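Local coordinates for Serine/threonine-protein kinase Tel1 (PDB 6SKY), which phosphorylates protein serine and threonine residues with ATP as an ATM-family kinase, and probably signals DNA damage to the checkpoint machinery, at the interface of chains A and B. Residues are numbered along the deposited sequence; one frame, centred on the assembly and turned at random. Chains: chain A/B, Serine/threonine-protein kinase Tel1.

Contacts 1 and 2 are patches of one two-fold symmetric interface between the FAT regions of the two Tel1 copies, with the centres of their C-alpha atoms about 32 Å apart. They share an element rather than a residue: helix 1953-1968 supplies A:Lys1954 and A:Phe1958 from its first turns to contact 1, and its copy in chain B supplies B:Ser1965 and B:Arg1968 from its last turn to contact 2. The same helix therefore touches the partner chain near both ends. Because every contact has a twin with the chains exchanged, these patches recur across the two-fold axis, helping to hold the kinase dimer together.

Contact 1: the interface of chains A and B. Residues chain A 1939, 1942, 1945, 1954, 1958; chain B 2214, 2219, 2222.
With CG of B:Glu2219 anti to its own carbonyl carbon (chi1 -37°) and the chain bent at chi2, the carboxylate is directed between A:Arg1945 and A:Lys1954. A:Arg1945 starts with CG anti to the backbone nitrogen (chi1 175°), and a bend at chi3 turns its guanidinium towards the same acid. The two side chains come from opposite directions, with guanidinium and carboxylate planes 5° apart. OE2 meets the end of NH1 roughly in line with the CZ-NH1 bond and somewhat off the guanidinium plane, with no N-H aimed at it. The pair is thus a salt bridge without a hydrogen bond; its very short modelled separation is not evidence of unusual strength at this resolution. The other oxygen, OE1 of B:Glu2219, forms a salt bridge and a weak hydrogen bond with the ammonium NZ of A:Lys1954 at 3.3 Å. Two basic groups thus share one carboxylate, one at each oxygen, and would be expected to favour its charged form. Replacing this glutamate with an alanine would probably leave both A:Arg1945 and A:Lys1954 without their acidic partner and set their charged ends free to turn.

Beside the charged group lies an apolar contact. The CD2 methyl of A:Leu1939 meets CD2 of B:Leu2214 at 3.6 Å. A:Val1942 divides its branches: CG2 packs against B:Ser2222 and, at 3.7 Å, CD2 of B:Leu2214. Its CG1 lies over one face of the carboxylate, 4.0 Å from CG of B:Glu2219.

The site belongs to the alpha-solenoid FAT region, where helices 1939-1948 and 1953-1968 of chain A meet the loop residue B:Glu2219 between helices 2203-2217 and 2220-2232 of chain B.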
loop_
_atom_site.group_PDB
_atom_site.type_symbol
_atom_site.label_atom_id
_atom_site.label_comp_id
_atom_site.label_asym_id
_atom_site.label_seq_id
_atom_site.Cartn_x
_atom_site.Cartn_y
_atom_site.Cartn_z
ATOM N N LEU A 1939 -14.651 -11.139 -12.200
ATOM C CA LEU A 1939 -13.194 -11.103 -12.249
ATOM C C LEU A 1939 -12.697 -10.812 -13.655
ATOM O O LEU A 1939 -11.656 -10.166 -13.827
ATOM C CB LEU A 1939 -12.615 -12.424 -11.749
ATOM C CG LEU A 1939 -12.722 -12.763 -10.262
ATOM C CD1 LEU A 1939 -12.494 -14.246 -10.037
ATOM C CD2 LEU A 1939 -11.722 -11.975 -9.468
ATOM N N VAL A 1942 -12.966 -6.979 -14.321
ATOM C CA VAL A 1942 -11.885 -6.298 -13.619
ATOM C C VAL A 1942 -10.567 -6.515 -14.343
ATOM O O VAL A 1942 -9.728 -5.613 -14.425
ATOM C CB VAL A 1942 -11.820 -6.773 -12.160
ATOM C CG1 VAL A 1942 -10.665 -6.119 -11.443
ATOM C CG2 VAL A 1942 -13.107 -6.460 -11.467
ATOM N N ARG A 1945 -10.523 -4.196 -17.350
ATOM C CA ARG A 1945 -10.193 -2.835 -16.956
ATOM C C ARG A 1945 -8.727 -2.692 -16.578
ATOM O O ARG A 1945 -8.127 -1.644 -16.826
ATOM C CB ARG A 1945 -11.075 -2.392 -15.797
ATOM C CG ARG A 1945 -10.703 -1.041 -15.258
ATOM C CD ARG A 1945 -11.466 -0.700 -14.002
ATOM N NE ARG A 1945 -11.164 -1.604 -12.899
ATOM C CZ ARG A 1945 -10.037 -1.579 -12.197
ATOM N NH1 ARG A 1945 -9.855 -2.432 -11.205
ATOM N NH2 ARG A 1945 -9.085 -0.707 -12.494
ATOM N N LYS A 1954 -0.663 -6.156 -11.054
ATOM C CA LYS A 1954 -2.061 -6.346 -10.701
ATOM C C LYS A 1954 -2.805 -7.109 -11.783
ATOM O O LYS A 1954 -3.702 -7.900 -11.483
ATOM C CB LYS A 1954 -2.717 -4.998 -10.442
ATOM C CG LYS A 1954 -4.148 -5.084 -9.985
ATOM C CD LYS A 1954 -4.261 -5.078 -8.481
ATOM C CE LYS A 1954 -5.706 -4.935 -8.054
ATOM N NZ LYS A 1954 -5.821 -4.830 -6.577
ATOM N N PHE A 1958 -4.269 -11.633 -11.953
ATOM C CA PHE A 1958 -5.518 -12.138 -12.507
ATOM C C PHE A 1958 -5.281 -12.950 -13.772
ATOM O O PHE A 1958 -5.942 -13.973 -13.997
ATOM C CB PHE A 1958 -6.465 -10.977 -12.793
ATOM C CG PHE A 1958 -7.009 -10.317 -11.567
ATOM C CD1 PHE A 1958 -6.239 -9.453 -10.831
ATOM C CD2 PHE A 1958 -8.296 -10.555 -11.155
ATOM C CE1 PHE A 1958 -6.738 -8.853 -9.708
ATOM C CE2 PHE A 1958 -8.793 -9.951 -10.036
ATOM C CZ PHE A 1958 -8.014 -9.102 -9.315
ATOM N N LEU B 2214 -12.490 -10.298 -5.009
ATOM C CA LEU B 2214 -12.434 -8.910 -5.465
ATOM C C LEU B 2214 -12.293 -7.947 -4.297
ATOM O O LEU B 2214 -11.437 -7.063 -4.312
ATOM C CB LEU B 2214 -13.675 -8.567 -6.279
ATOM C CG LEU B 2214 -13.709 -9.093 -7.703
ATOM C CD1 LEU B 2214 -14.985 -8.688 -8.381
ATOM C CD2 LEU B 2214 -12.524 -8.581 -8.453
ATOM N N GLU B 2219 -10.922 -4.041 -4.961
ATOM C CA GLU B 2219 -11.993 -3.626 -5.865
ATOM C C GLU B 2219 -13.298 -3.606 -5.090
ATOM O O GLU B 2219 -14.019 -4.593 -5.025
ATOM C CB GLU B 2219 -12.092 -4.563 -7.056
ATOM C CG GLU B 2219 -10.774 -5.058 -7.571
ATOM C CD GLU B 2219 -9.907 -3.950 -8.085
ATOM O OE1 GLU B 2219 -8.770 -3.817 -7.598
ATOM O OE2 GLU B 2219 -10.359 -3.202 -8.975
ATOM N N SER B 2222 -16.621 -3.210 -7.633
ATOM C CA SER B 2222 -16.867 -4.441 -8.373
ATOM C C SER B 2222 -17.464 -5.508 -7.473
ATOM O O SER B 2222 -18.398 -6.213 -7.867
ATOM C CB SER B 2222 -15.571 -4.935 -8.996
ATOM O OG SER B 2222 -14.850 -3.865 -9.561
#

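Contact 2: the interface of chains A and B. Residues chain A 2020, 2186-2187, 2190; chain B 1965, 1968.
This is a small helix-to-helix patch of the homodimer interface, 141 Å² of protein surface in all, in which the end of one chain B helix meets two helices of chain A and helps to join the two kinase copies. It lies in the alpha-helical FAT region characteristic of the PIKK family to which ATM and Tel1 belong. B:Ser1965 and B:Arg1968 stand one turn apart at the end of helix 1953-1968 and touch different parts of chain A.

B:Arg1968 sends its guanidinium between helices 2011-2021 and 2178-2189. Its CG lies anti to the backbone nitrogen (chi1 168°), and a bend at chi3 turns the end of the chain across the gap. On one side, NH1 donates a weak hydrogen bond to the backbone carbonyl O of A:Lys2020 at 3.4 Å, with an angle of 158° at the hydrogen. CD of B:Arg1968 lies 3.5 Å from that same oxygen. The other terminal nitrogen, NH2, meets the CB methyl of A:Ala2187 at 3.5 Å.

One turn earlier, CB of B:Ser1965 rests against the CG2 methyl of A:Thr2186 at 3.8 Å. The hydroxyl OG of B:Ser1965 faces OD2 of the A:Asp2190 carboxylate, just beyond helix 2178-2189, but they are modelled too close together, leaving the bonding geometry doubtful. OD2 of A:Asp2190 and NH2 of B:Arg1968 are 6.4 Å apart, a separation at which their opposite charges may attract weakly without direct contact.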
loop_
_atom_site.group_PDB
_atom_site.type_symbol
_atom_site.label_atom_id
_atom_site.label_comp_id
_atom_site.label_asym_id
_atom_site.label_seq_id
_atom_site.Cartn_x
_atom_site.Cartn_y
_atom_site.Cartn_z
ATOM N N LYS A 2020 15.327 -5.745 -26.509
ATOM C CA LYS A 2020 15.714 -5.506 -25.124
ATOM C C LYS A 2020 16.757 -6.505 -24.651
ATOM O O LYS A 2020 17.688 -6.135 -23.933
ATOM C CB LYS A 2020 14.492 -5.556 -24.221
ATOM C CG LYS A 2020 13.621 -4.348 -24.322
ATOM C CD LYS A 2020 12.377 -4.535 -23.508
ATOM C CE LYS A 2020 11.514 -3.305 -23.561
ATOM N NZ LYS A 2020 12.271 -2.134 -23.074
ATOM N N THR A 2186 19.880 -1.970 -12.117
ATOM C CA THR A 2186 20.554 -3.256 -12.259
ATOM C C THR A 2186 21.494 -3.255 -13.458
ATOM O O THR A 2186 22.655 -3.674 -13.360
ATOM C CB THR A 2186 19.532 -4.373 -12.397
ATOM O OG1 THR A 2186 18.650 -4.353 -11.277
ATOM C CG2 THR A 2186 20.233 -5.681 -12.420
ATOM N N ALA A 2187 21.003 -2.791 -14.607
ATOM C CA ALA A 2187 21.835 -2.744 -15.799
ATOM C C ALA A 2187 23.016 -1.803 -15.633
ATOM O O ALA A 2187 24.049 -2.002 -16.270
ATOM C CB ALA A 2187 20.995 -2.330 -16.997
ATOM N N ASP A 2190 25.680 -3.565 -13.471
ATOM C CA ASP A 2190 26.427 -4.562 -14.231
ATOM C C ASP A 2190 27.524 -3.968 -15.105
ATOM O O ASP A 2190 28.333 -4.723 -15.645
ATOM C CB ASP A 2190 25.481 -5.379 -15.094
ATOM C CG ASP A 2190 24.662 -6.333 -14.282
ATOM O OD1 ASP A 2190 24.597 -6.149 -13.054
ATOM O OD2 ASP A 2190 24.092 -7.274 -14.859
ATOM N N SER B 1965 19.117 -8.596 -16.932
ATOM C CA SER B 1965 20.457 -8.050 -17.058
ATOM C C SER B 1965 21.489 -9.134 -17.317
ATOM O O SER B 1965 22.535 -8.862 -17.912
ATOM C CB SER B 1965 20.814 -7.268 -15.806
ATOM O OG SER B 1965 22.192 -7.008 -15.778
ATOM N N ARG B 1968 20.931 -10.426 -21.120
ATOM C CA ARG B 1968 21.408 -9.459 -22.099
ATOM C C ARG B 1968 22.926 -9.437 -22.168
ATOM O O ARG B 1968 23.502 -9.348 -23.255
ATOM C CB ARG B 1968 20.867 -8.075 -21.770
ATOM C CG ARG B 1968 21.530 -6.965 -22.536
ATOM C CD ARG B 1968 20.814 -5.659 -22.335
ATOM N NE ARG B 1968 20.776 -5.269 -20.933
ATOM C CZ ARG B 1968 19.700 -5.352 -20.160
ATOM N NH1 ARG B 1968 18.559 -5.811 -20.652
ATOM N NH2 ARG B 1968 19.764 -4.973 -18.896
#